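Local coordinates for protein 2-hydroxyhepta-2,4-diene-1, 7-dioateisomerase (Mycobacterium abscessus, PDB 3R6O) that binds magnesium and, as a member of the fumarylacetoacetate hydrolase family, probably catalyses the isomerisation of 2-hydroxyhepta-2,4-diene-1,7-dioate, at residues 243-248 / 301-306; 238-243 / 252-257; 147-152 / 217-222; 162-167 / 277-282. All coordinates share one frame; numbering follows the deposited sequence.

In the fold
Contacts 1 and 2 lie on one mixed beta-sheet and share Arg243: contact 2 joins the two strands of the hairpin 239-244/247-253, and contact 1 ties the turn end of that hairpin to strand 303-308. Contact 3 reaches the far edge of the same sheet through strand 146-148. Contact 4 belongs to the other large sheet, and meets contact 2 where Met257 CE lies 3.6 Å from Thr282 CB, and contact 3 where Cys220 SG lies 4.2 Å from Leu281 CD2. The magnesium ion, held by Glu160 and Asp189, is about 6 Å from the side chain of Leu281 in contact 4, about 11 Å from Phe240 and Phe219, and about 14 Å from Ile304.

Contact 1: 243-248 / 301-306; sequences RINGEL and GDVIEA
Arg243 and Glu305 form an antiparallel hydrogen-bonded pair, with Arg243 N 2.7 Å from Glu305 O and Glu305 N 2.8 Å from Arg243 O. Ile244 and Ile304 follow as a non-hydrogen-bonded pair, and Asn245 N then bonds to Val303 O at 2.9 Å. Beyond this point the first chain turns away, and side chains take over the pairing. The amide of Asn245 lies against the start of the other strand: OD1 accepts from Val303 N at 2.8 Å, much as a backbone carbonyl would, while ND2 gives a hydrogen to Asp302 OD1, reaching it from above the carboxylate plane at 2.9 Å. Asp302 OD1 also pairs with Arg299.

A type I' beta turn, Ile244 to Glu247, with Asn245 and Gly246 at its corners, closes the hairpin of strands 239-244 and 247-253. Glu305 reaches the turn with its carboxylate. Its chain bends at chi2 (115°), bringing OE1 to Gly246 N at 2.8 Å on the syn side of the carboxylate. On the same face of the sheet Arg243 leads away from strand 303-308, extended from CG to NE; NE is modelled implausibly close to Glu241, so the details of that salt bridge are doubtful, and NH1 bonds to Gly246 O in the guanidinium plane. On the opposite face, Ile244 CG2 rests 3.6 Å from Asp302 CG, and the CG1 atoms of Ile244 and Ile304 lie 4.2 Å apart, both side chains also touching Leu298.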
loop_
_atom_site.group_PDB
_atom_site.type_symbol
_atom_site.label_atom_id
_atom_site.label_comp_id
_atom_site.label_asym_id
_atom_site.label_seq_id
_atom_site.Cartn_x
_atom_site.Cartn_y
_atom_site.Cartn_z
ATOM N N ARG A 243 5.369 -12.845 24.119
ATOM C CA ARG A 243 6.440 -13.576 24.738
ATOM C C ARG A 243 7.347 -14.107 23.641
ATOM O O ARG A 243 6.924 -14.310 22.518
ATOM C CB ARG A 243 5.931 -14.786 25.553
ATOM C CG ARG A 243 4.863 -14.442 26.528
ATOM C CD ARG A 243 4.377 -15.637 27.345
ATOM N NE ARG A 243 3.553 -15.169 28.455
ATOM C CZ ARG A 243 3.976 -14.951 29.703
ATOM N NH1 ARG A 243 5.239 -15.206 30.088
ATOM N NH2 ARG A 243 3.108 -14.497 30.589
ATOM N N ILE A 244 8.594 -14.351 23.998
ATOM C CA ILE A 244 9.552 -15.009 23.124
ATOM C C ILE A 244 10.168 -16.138 23.914
ATOM O O ILE A 244 10.708 -15.911 24.990
ATOM C CB ILE A 244 10.600 -14.051 22.620
ATOM C CG1 ILE A 244 9.955 -13.058 21.638
ATOM C CG2 ILE A 244 11.769 -14.864 21.916
ATOM C CD1 ILE A 244 10.912 -11.919 21.186
ATOM N N ASN A 245 9.998 -17.365 23.395
ATOM C CA ASN A 245 10.348 -18.582 24.106
ATOM C C ASN A 245 9.781 -18.617 25.523
ATOM O O ASN A 245 10.445 -19.046 26.439
ATOM C CB ASN A 245 11.883 -18.742 24.102
ATOM C CG ASN A 245 12.476 -18.521 22.731
ATOM O OD1 ASN A 245 11.876 -18.914 21.695
ATOM N ND2 ASN A 245 13.632 -17.860 22.684
ATOM N N GLY A 246 8.532 -18.158 25.692
ATOM C CA GLY A 246 7.862 -18.240 26.970
ATOM C C GLY A 246 8.103 -17.025 27.853
ATOM O O GLY A 246 7.362 -16.802 28.810
ATOM N N GLU A 247 9.146 -16.255 27.565
ATOM C CA GLU A 247 9.448 -15.050 28.355
ATOM C C GLU A 247 8.625 -13.829 27.930
ATOM O O GLU A 247 8.577 -13.471 26.725
ATOM C CB GLU A 247 10.906 -14.713 28.226
ATOM C CG GLU A 247 11.336 -13.532 29.045
ATOM C CD GLU A 247 12.789 -13.225 28.827
ATOM O OE1 GLU A 247 13.417 -13.874 27.934
ATOM O OE2 GLU A 247 13.294 -12.320 29.535
ATOM N N LEU A 248 8.045 -13.141 28.919
ATOM C CA LEU A 248 7.278 -11.931 28.625
ATOM C C LEU A 248 8.173 -10.811 28.067
ATOM O O LEU A 248 9.182 -10.475 28.689
ATOM C CB LEU A 248 6.531 -11.452 29.862
ATOM C CG LEU A 248 5.481 -10.361 29.659
ATOM C CD1 LEU A 248 4.345 -10.836 28.764
ATOM C CD2 LEU A 248 4.954 -9.881 31.016
ATOM N N GLY A 301 15.796 -19.166 15.588
ATOM C CA GLY A 301 15.283 -20.130 16.525
ATOM C C GLY A 301 14.401 -19.595 17.655
ATOM O O GLY A 301 13.786 -20.389 18.373
ATOM N N ASP A 302 14.345 -18.276 17.849
ATOM C CA ASP A 302 13.312 -17.710 18.731
ATOM C C ASP A 302 11.911 -18.116 18.231
ATOM O O ASP A 302 11.696 -18.291 17.029
ATOM C CB ASP A 302 13.390 -16.179 18.767
ATOM C CG ASP A 302 14.457 -15.653 19.706
ATOM O OD1 ASP A 302 14.926 -16.413 20.568
ATOM O OD2 ASP A 302 14.834 -14.455 19.583
ATOM N N VAL A 303 10.971 -18.223 19.159
ATOM C CA VAL A 303 9.555 -18.408 18.850
ATOM C C VAL A 303 8.783 -17.274 19.518
ATOM O O VAL A 303 8.883 -17.102 20.741
ATOM C CB VAL A 303 9.058 -19.772 19.375
ATOM C CG1 VAL A 303 7.551 -19.968 19.039
ATOM C CG2 VAL A 303 9.913 -20.919 18.802
ATOM N N ILE A 304 8.067 -16.480 18.702
ATOM C CA ILE A 304 7.196 -15.440 19.189
ATOM C C ILE A 304 5.819 -16.026 19.496
ATOM O O ILE A 304 5.197 -16.668 18.631
ATOM C CB ILE A 304 7.001 -14.309 18.150
ATOM C CG1 ILE A 304 8.344 -13.686 17.765
ATOM C CG2 ILE A 304 5.999 -13.224 18.662
ATOM C CD1 ILE A 304 8.308 -13.026 16.379
ATOM N N GLU A 305 5.366 -15.770 20.724
ATOM C CA GLU A 305 4.049 -16.172 21.186
ATOM C C GLU A 305 3.282 -14.916 21.598
ATOM O O GLU A 305 3.678 -14.217 22.541
ATOM C CB GLU A 305 4.160 -17.161 22.369
ATOM C CG GLU A 305 4.968 -18.418 22.068
ATOM C CD GLU A 305 6.275 -18.552 22.884
ATOM O OE1 GLU A 305 6.658 -17.638 23.631
ATOM O OE2 GLU A 305 6.944 -19.582 22.749
ATOM N N ALA A 306 2.197 -14.631 20.891
ATOM C CA ALA A 306 1.372 -13.474 21.116
ATOM C C ALA A 306 -0.019 -13.963 21.429
ATOM O O ALA A 306 -0.478 -14.964 20.859
ATOM C CB ALA A 306 1.383 -12.525 19.885
#

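Contact 2: 238-243 / 252-257; sequences FDFELR and GSTVDM
Phe240 lays one face of its ring over the backbone of Gly252. Gly252 CA stands 4.0 Å from the ring centroid, 19° off the normal, a CH-pi contact, while Gly252 O lies over the same ring toward its rim. The ring folds back over its neighbour because CG sits between the backbone N and the carbonyl carbon (chi1 52°), and it lies flat against the backbone of Gly252, which has no side chain to hold it off. Two backbone bonds hold the pair in register, Phe240 N to Gly252 O and Gly252 N to Phe240 O.

This is the open end of the beta hairpin 239-244/247-253, where the second strand gives way to a 3-10 turn at 254-256. Thr254 begins that turn and grips Phe238 twice: its N donates to Phe238 O at 3.0 Å, and its OG1 accepts from Phe238 N at 3.1 Å with a nearly straight N-H (168°). Thr254 CG2 meets the edge of the Phe238 ring near its plane and packs 4.0 Å from Phe240 CE2. On the other face Ser253 OG makes a weak bond to Asp239 OD1. Farther out, Ile159, Ile161 and Tyr113 pack on Phe240, and Lys310 makes a cation-pi contact with Phe238.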
loop_
_atom_site.group_PDB
_atom_site.type_symbol
_atom_site.label_atom_id
_atom_site.label_comp_id
_atom_site.label_asym_id
_atom_site.label_seq_id
_atom_site.Cartn_x
_atom_site.Cartn_y
_atom_site.Cartn_z
ATOM N N PHE A 238 -9.105 -4.479 24.594
ATOM C CA PHE A 238 -8.311 -5.705 24.565
ATOM C C PHE A 238 -7.088 -5.617 25.452
ATOM O O PHE A 238 -6.512 -4.540 25.628
ATOM C CB PHE A 238 -7.858 -6.014 23.152
ATOM C CG PHE A 238 -8.970 -6.050 22.197
ATOM C CD1 PHE A 238 -9.612 -7.235 21.890
ATOM C CD2 PHE A 238 -9.428 -4.877 21.644
ATOM C CE1 PHE A 238 -10.679 -7.236 21.036
ATOM C CE2 PHE A 238 -10.474 -4.880 20.777
ATOM C CZ PHE A 238 -11.101 -6.058 20.473
ATOM N N ASP A 239 -6.722 -6.755 26.033
ATOM C CA ASP A 239 -5.461 -6.876 26.770
ATOM C C ASP A 239 -4.635 -7.890 26.040
ATOM O O ASP A 239 -5.135 -8.934 25.664
ATOM C CB ASP A 239 -5.709 -7.333 28.201
ATOM C CG ASP A 239 -6.481 -6.305 29.009
ATOM O OD1 ASP A 239 -6.091 -5.101 29.007
ATOM O OD2 ASP A 239 -7.488 -6.691 29.634
ATOM N N PHE A 240 -3.363 -7.605 25.817
ATOM C CA PHE A 240 -2.589 -8.481 24.948
ATOM C C PHE A 240 -1.149 -8.602 25.430
ATOM O O PHE A 240 -0.620 -7.683 26.059
ATOM C CB PHE A 240 -2.666 -7.992 23.489
ATOM C CG PHE A 240 -2.318 -6.531 23.314
ATOM C CD1 PHE A 240 -1.057 -6.159 22.929
ATOM C CD2 PHE A 240 -3.237 -5.529 23.624
ATOM C CE1 PHE A 240 -0.719 -4.816 22.777
ATOM C CE2 PHE A 240 -2.897 -4.155 23.503
ATOM C CZ PHE A 240 -1.640 -3.808 23.090
ATOM N N GLU A 241 -0.508 -9.717 25.103
ATOM C CA GLU A 241 0.876 -9.917 25.473
ATOM C C GLU A 241 1.675 -10.619 24.405
ATOM O O GLU A 241 1.150 -11.412 23.650
ATOM C CB GLU A 241 0.957 -10.691 26.786
ATOM C CG GLU A 241 0.782 -12.203 26.639
ATOM C CD GLU A 241 1.062 -12.947 27.936
ATOM O OE1 GLU A 241 0.796 -12.380 29.017
ATOM O OE2 GLU A 241 1.561 -14.091 27.860
ATOM N N LEU A 242 2.969 -10.319 24.368
ATOM C CA LEU A 242 3.902 -11.011 23.523
ATOM C C LEU A 242 5.061 -11.570 24.359
ATOM O O LEU A 242 5.615 -10.867 25.224
ATOM C CB LEU A 242 4.404 -10.040 22.449
ATOM C CG LEU A 242 5.382 -10.589 21.412
ATOM C CD1 LEU A 242 5.207 -9.907 20.024
ATOM C CD2 LEU A 242 6.867 -10.492 21.901
ATOM N N ARG A 243 5.369 -12.845 24.119
ATOM C CA ARG A 243 6.440 -13.576 24.738
ATOM C C ARG A 243 7.347 -14.107 23.641
ATOM O O ARG A 243 6.924 -14.310 22.518
ATOM C CB ARG A 243 5.931 -14.786 25.553
ATOM C CG ARG A 243 4.863 -14.442 26.528
ATOM C CD ARG A 243 4.377 -15.637 27.345
ATOM N NE ARG A 243 3.553 -15.169 28.455
ATOM C CZ ARG A 243 3.976 -14.951 29.703
ATOM N NH1 ARG A 243 5.239 -15.206 30.088
ATOM N NH2 ARG A 243 3.108 -14.497 30.589
ATOM N N GLY A 252 0.250 -5.098 26.926
ATOM C CA GLY A 252 -0.517 -3.897 26.731
ATOM C C GLY A 252 -2.006 -4.077 26.924
ATOM O O GLY A 252 -2.526 -5.207 26.941
ATOM N N SER A 253 -2.653 -2.935 27.114
ATOM C CA SER A 253 -4.096 -2.771 27.119
ATOM C C SER A 253 -4.440 -1.595 26.181
ATOM O O SER A 253 -3.785 -0.556 26.204
ATOM C CB SER A 253 -4.554 -2.425 28.529
ATOM O OG SER A 253 -5.934 -2.050 28.583
ATOM N N THR A 254 -5.497 -1.724 25.387
ATOM C CA THR A 254 -5.868 -0.646 24.481
ATOM C C THR A 254 -6.294 0.662 25.204
ATOM O O THR A 254 -6.358 1.725 24.580
ATOM C CB THR A 254 -6.927 -1.130 23.466
ATOM O OG1 THR A 254 -8.098 -1.575 24.158
ATOM C CG2 THR A 254 -6.305 -2.292 22.602
ATOM N N VAL A 255 -6.483 0.622 26.523
ATOM C CA VAL A 255 -6.799 1.832 27.277
ATOM C C VAL A 255 -5.615 2.786 27.337
ATOM O O VAL A 255 -5.776 3.954 27.681
ATOM C CB VAL A 255 -7.255 1.547 28.739
ATOM C CG1 VAL A 255 -8.523 0.713 28.743
ATOM C CG2 VAL A 255 -6.147 0.894 29.552
ATOM N N ASP A 256 -4.426 2.287 27.016
ATOM C CA ASP A 256 -3.231 3.126 27.051
ATOM C C ASP A 256 -2.926 3.767 25.712
ATOM O O ASP A 256 -1.923 4.486 25.560
ATOM C CB ASP A 256 -2.040 2.320 27.563
ATOM C CG ASP A 256 -2.182 1.986 29.037
ATOM O OD1 ASP A 256 -2.439 2.948 29.815
ATOM O OD2 ASP A 256 -2.048 0.795 29.423
ATOM N N MET A 257 -3.787 3.521 24.728
ATOM C CA MET A 257 -3.602 4.169 23.444
ATOM C C MET A 257 -3.768 5.684 23.593
ATOM O O MET A 257 -4.718 6.191 24.171
ATOM C CB MET A 257 -4.557 3.610 22.414
ATOM C CG MET A 257 -4.331 2.145 22.068
ATOM S SD MET A 257 -5.833 1.433 21.332
ATOM C CE MET A 257 -5.696 2.020 19.671
#

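Contact 3: 147-152 / 217-222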
loop_
_atom_site.group_PDB
_atom_site.type_symbol
_atom_site.label_atom_id
_atom_site.label_comp_id
_atom_site.label_asym_id
_atom_site.label_seq_id
_atom_site.Cartn_x
_atom_site.Cartn_y
_atom_site.Cartn_z
ATOM N N ILE A 147 10.831 -14.252 8.771
ATOM C CA ILE A 147 12.060 -14.573 8.093
ATOM C C ILE A 147 12.863 -13.310 8.099
ATOM O O ILE A 147 12.471 -12.331 7.480
ATOM C CB ILE A 147 11.823 -14.991 6.643
ATOM C CG1 ILE A 147 10.947 -16.283 6.555
ATOM C CG2 ILE A 147 13.139 -15.155 5.924
ATOM C CD1 ILE A 147 11.577 -17.496 7.135
ATOM N N ALA A 148 13.975 -13.335 8.825
ATOM C CA ALA A 148 14.853 -12.174 8.900
ATOM C C ALA A 148 15.737 -12.130 7.670
ATOM O O ALA A 148 16.536 -13.063 7.440
ATOM C CB ALA A 148 15.692 -12.235 10.145
ATOM N N PRO A 149 15.637 -11.044 6.887
ATOM C CA PRO A 149 16.363 -11.024 5.647
ATOM C C PRO A 149 17.864 -10.996 5.876
ATOM O O PRO A 149 18.313 -10.585 6.949
ATOM C CB PRO A 149 15.888 -9.732 4.984
ATOM C CG PRO A 149 15.439 -8.865 6.105
ATOM C CD PRO A 149 14.970 -9.757 7.170
ATOM N N ARG A 150 18.605 -11.453 4.862
ATOM C CA ARG A 150 20.056 -11.362 4.779
ATOM C C ARG A 150 20.578 -9.976 5.138
ATOM O O ARG A 150 21.618 -9.858 5.743
ATOM C CB ARG A 150 20.557 -11.677 3.343
ATOM C CG ARG A 150 19.727 -12.676 2.606
ATOM C CD ARG A 150 20.495 -13.380 1.496
ATOM N NE ARG A 150 20.572 -12.488 0.348
ATOM C CZ ARG A 150 19.571 -12.253 -0.502
ATOM N NH1 ARG A 150 18.392 -12.859 -0.362
ATOM N NH2 ARG A 150 19.752 -11.398 -1.504
ATOM N N THR A 151 19.846 -8.935 4.762
ATOM C CA THR A 151 20.288 -7.547 4.976
ATOM C C THR A 151 20.007 -6.935 6.390
ATOM O O THR A 151 20.159 -5.721 6.572
ATOM C CB THR A 151 19.664 -6.641 3.911
ATOM O OG1 THR A 151 18.239 -6.773 3.948
ATOM C CG2 THR A 151 20.127 -7.044 2.522
ATOM N N SER A 152 19.577 -7.733 7.373
ATOM C CA SER A 152 19.241 -7.183 8.676
ATOM C C SER A 152 19.795 -8.006 9.809
ATOM O O SER A 152 19.671 -9.236 9.839
ATOM C CB SER A 152 17.722 -7.029 8.866
ATOM O OG SER A 152 17.450 -6.532 10.172
ATOM N N PRO A 217 8.464 -9.669 2.957
ATOM C CA PRO A 217 7.565 -10.789 3.249
ATOM C C PRO A 217 7.730 -11.302 4.675
ATOM O O PRO A 217 8.846 -11.359 5.178
ATOM C CB PRO A 217 8.018 -11.866 2.269
ATOM C CG PRO A 217 8.624 -11.082 1.103
ATOM C CD PRO A 217 9.366 -9.992 1.832
ATOM N N THR A 218 6.616 -11.689 5.278
ATOM C CA THR A 218 6.515 -12.203 6.652
ATOM C C THR A 218 6.508 -11.123 7.731
ATOM O O THR A 218 6.324 -11.463 8.913
ATOM C CB THR A 218 7.544 -13.298 7.022
ATOM O OG1 THR A 218 8.827 -12.741 7.360
ATOM C CG2 THR A 218 7.708 -14.336 5.935
ATOM N N PHE A 219 6.720 -9.851 7.347
ATOM C CA PHE A 219 6.786 -8.757 8.325
ATOM C C PHE A 219 5.426 -8.252 8.872
ATOM O O PHE A 219 5.402 -7.377 9.743
ATOM C CB PHE A 219 7.603 -7.573 7.775
ATOM C CG PHE A 219 9.094 -7.743 7.856
ATOM C CD1 PHE A 219 9.691 -8.989 7.874
ATOM C CD2 PHE A 219 9.907 -6.621 7.896
ATOM C CE1 PHE A 219 11.080 -9.110 7.959
ATOM C CE2 PHE A 219 11.289 -6.734 7.961
ATOM C CZ PHE A 219 11.871 -7.969 7.980
ATOM N N CYS A 220 4.308 -8.789 8.399
ATOM C CA CYS A 220 2.990 -8.445 8.982
ATOM C C CYS A 220 2.144 -9.674 9.304
ATOM O O CYS A 220 1.085 -9.911 8.690
ATOM C CB CYS A 220 2.206 -7.479 8.097
ATOM S SG CYS A 220 0.874 -6.611 9.004
ATOM N N PRO A 221 2.607 -10.495 10.254
ATOM C CA PRO A 221 1.765 -11.547 10.784
ATOM C C PRO A 221 0.406 -11.021 11.265
ATOM O O PRO A 221 0.335 -9.959 11.865
ATOM C CB PRO A 221 2.579 -12.100 11.958
ATOM C CG PRO A 221 3.972 -11.714 11.693
ATOM C CD PRO A 221 3.898 -10.439 10.939
ATOM N N THR A 222 -0.655 -11.776 10.991
ATOM C CA THR A 222 -2.033 -11.415 11.382
ATOM C C THR A 222 -2.837 -12.670 11.739
ATOM O O THR A 222 -2.508 -13.786 11.291
ATOM C CB THR A 222 -2.792 -10.722 10.212
ATOM O OG1 THR A 222 -2.909 -11.620 9.096
ATOM C CG2 THR A 222 -2.095 -9.455 9.767
HETATM O O HOH W 1 11.664 -11.693 4.987
#
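Thr218 OG1 is held by two polar groups, accepting from Ile147 N at 2.9 Å and donating to Pro217 O at 2.6 Å. The bond from Ile147 is nearly straight (164°), and the hydroxyl meets the Pro217 carbonyl in its plane, on a lone pair. Donating to one partner and accepting from the other, the hydroxyl has its rotation set by two bonds. The pairing joins edge strand 146-148 of the five-stranded mixed sheet to the loop that leads into strand 220-221, so a side-chain oxygen, rather than a strand carbonyl, receives the N-H of Ile147. A water completes a small polar ring, donating to Ile147 O at 2.7 Å and to Pro217 O at 2.8 Å; Pro217 O thus receives both the hydroxyl and the water.

Apolar groups flank this ring. The CG2 methyl of Thr218, anti to its carbonyl carbon, comes within 3.8 Å of Ile147 CG1, the two side chains crossing obliquely. Phe219 turns the far edge of its ring to the first segment, Ile147 O and Pro149 CD lying near the ring plane. Pro149 opens a type I turn that ends at Ser152, whose hydroxyl bonds to Asp194, and it also packs on Tyr216 and on Arg171 of the second subunit. Phe219 also packs on Ile190, Ala192 and Leu155, from strands of the other large sheet, its side chain about 6 Å from that of the magnesium ligand Asp189. At the rim, Phe219 CE1 stands 3.5 Å from Ile147 O, and CZ is 3.7 Å from Pro149 CD.

Contact 4: 162-167 / 277-282; sequences AVVIGK and GDIILT
Val163 and Ile280 lie side by side on one face of the sheet, with Val163 CG2 4.0 Å from Ile280 CB. A chi1 of -68° sets Val163 CG1 anti to the carbonyl carbon and leaves CG2 between the backbone N and that carbon, turned toward its neighbour. Ile165 crosses Ile280 at a slant, and their CD1 methyls meet at 4.1 Å; its CG1 rests against Asp278 CB. On the other face the CB of Ala162 touches two larger partners, Ile279 CG2 at 3.8 Å and Leu281 CD1 at 4.1 Å, while Val164 CG2 lies 4.3 Å from Ile279 CG1.

Between the two faces the strand axes run antiparallel at 161°. Val163 and Ile280 bond through both backbone groups, Ile280 N to Val163 O at 2.7 Å; beyond the bridged pairs Ile165 N donates to Asp278 O and Ile165 O accepts from Gly277 N. Asp278 OD2 takes bonds from the Gln105 side chain and Arg275 N.

The pair lies inside the large mixed sheet, between strands 181-192 and 106-110. Helix 261-269 packs on the Val163 and Ile280 face through Phe261 and Val264, while on the other face Leu281 touches the magnesium ligand Asp189 and Met185 meets Val164 and Ile279.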
loop_
_atom_site.group_PDB
_atom_site.type_symbol
_atom_site.label_atom_id
_atom_site.label_comp_id
_atom_site.label_asym_id
_atom_site.label_seq_id
_atom_site.Cartn_x
_atom_site.Cartn_y
_atom_site.Cartn_z
ATOM N N ALA A 162 -4.976 -4.734 15.333
ATOM C CA ALA A 162 -5.407 -4.203 14.036
ATOM C C ALA A 162 -6.909 -4.102 13.968
ATOM O O ALA A 162 -7.626 -4.990 14.450
ATOM C CB ALA A 162 -4.916 -5.103 12.866
ATOM N N VAL A 163 -7.389 -3.049 13.325
ATOM C CA VAL A 163 -8.780 -3.020 12.876
ATOM C C VAL A 163 -8.783 -3.199 11.375
ATOM O O VAL A 163 -7.855 -2.760 10.639
ATOM C CB VAL A 163 -9.568 -1.740 13.234
ATOM C CG1 VAL A 163 -9.780 -1.673 14.721
ATOM C CG2 VAL A 163 -8.875 -0.507 12.731
ATOM N N VAL A 164 -9.848 -3.842 10.941
ATOM C CA VAL A 164 -10.126 -4.077 9.585
ATOM C C VAL A 164 -11.344 -3.250 9.163
ATOM O O VAL A 164 -12.402 -3.320 9.795
ATOM C CB VAL A 164 -10.440 -5.559 9.358
ATOM C CG1 VAL A 164 -10.777 -5.773 7.921
ATOM C CG2 VAL A 164 -9.250 -6.448 9.760
ATOM N N ILE A 165 -11.222 -2.558 8.038
ATOM C CA ILE A 165 -12.248 -1.632 7.586
ATOM C C ILE A 165 -13.324 -2.420 6.856
ATOM O O ILE A 165 -13.027 -3.335 6.067
ATOM C CB ILE A 165 -11.646 -0.573 6.630
ATOM C CG1 ILE A 165 -10.553 0.249 7.314
ATOM C CG2 ILE A 165 -12.681 0.343 6.068
ATOM C CD1 ILE A 165 -11.002 1.006 8.573
ATOM N N GLY A 166 -14.573 -2.081 7.129
ATOM C CA GLY A 166 -15.713 -2.809 6.563
ATOM C C GLY A 166 -16.568 -2.007 5.600
ATOM O O GLY A 166 -17.259 -2.588 4.784
ATOM N N LYS A 167 -16.527 -0.682 5.709
ATOM C CA LYS A 167 -17.214 0.204 4.798
ATOM C C LYS A 167 -16.263 1.298 4.449
ATOM O O LYS A 167 -15.615 1.827 5.338
ATOM C CB LYS A 167 -18.437 0.891 5.427
ATOM C CG LYS A 167 -19.584 -0.007 5.804
ATOM C CD LYS A 167 -20.273 -0.640 4.602
ATOM C CE LYS A 167 -20.804 0.343 3.582
ATOM N NZ LYS A 167 -21.502 -0.403 2.482
ATOM N N GLY A 277 -11.610 -3.967 3.550
ATOM C CA GLY A 277 -10.501 -4.887 3.503
ATOM C C GLY A 277 -9.188 -4.275 3.906
ATOM O O GLY A 277 -8.239 -5.004 4.145
ATOM N N ASP A 278 -9.145 -2.945 4.026
ATOM C CA ASP A 278 -7.954 -2.255 4.515
ATOM C C ASP A 278 -7.747 -2.613 5.987
ATOM O O ASP A 278 -8.708 -2.898 6.723
ATOM C CB ASP A 278 -8.056 -0.742 4.382
ATOM C CG ASP A 278 -7.934 -0.244 2.954
ATOM O OD1 ASP A 278 -7.594 -0.995 2.019
ATOM O OD2 ASP A 278 -8.169 0.953 2.778
ATOM N N ILE A 279 -6.484 -2.643 6.390
ATOM C CA ILE A 279 -6.084 -2.986 7.761
ATOM C C ILE A 279 -5.327 -1.818 8.362
ATOM O O ILE A 279 -4.442 -1.248 7.698
ATOM C CB ILE A 279 -5.117 -4.186 7.756
ATOM C CG1 ILE A 279 -5.860 -5.450 7.275
ATOM C CG2 ILE A 279 -4.482 -4.469 9.144
ATOM C CD1 ILE A 279 -4.902 -6.607 7.138
ATOM N N ILE A 280 -5.667 -1.466 9.604
ATOM C CA ILE A 280 -4.871 -0.499 10.386
ATOM C C ILE A 280 -4.312 -1.166 11.655
ATOM O O ILE A 280 -5.087 -1.631 12.492
ATOM C CB ILE A 280 -5.696 0.776 10.768
ATOM C CG1 ILE A 280 -6.325 1.450 9.528
ATOM C CG2 ILE A 280 -4.786 1.808 11.431
ATOM C CD1 ILE A 280 -7.447 2.509 9.914
ATOM N N LEU A 281 -2.982 -1.218 11.786
ATOM C CA LEU A 281 -2.321 -1.619 13.019
ATOM C C LEU A 281 -2.254 -0.386 13.931
ATOM O O LEU A 281 -1.739 0.675 13.526
ATOM C CB LEU A 281 -0.908 -2.162 12.766
ATOM C CG LEU A 281 -0.769 -3.625 12.335
ATOM C CD1 LEU A 281 -1.462 -3.791 11.073
ATOM C CD2 LEU A 281 0.779 -3.990 12.228
ATOM N N THR A 282 -2.765 -0.528 15.145
ATOM C CA THR A 282 -3.050 0.645 15.964
ATOM C C THR A 282 -1.949 1.022 16.942
ATOM O O THR A 282 -2.169 1.870 17.781
ATOM C CB THR A 282 -4.382 0.523 16.699
ATOM O OG1 THR A 282 -4.367 -0.608 17.587
ATOM C CG2 THR A 282 -5.530 0.413 15.667
#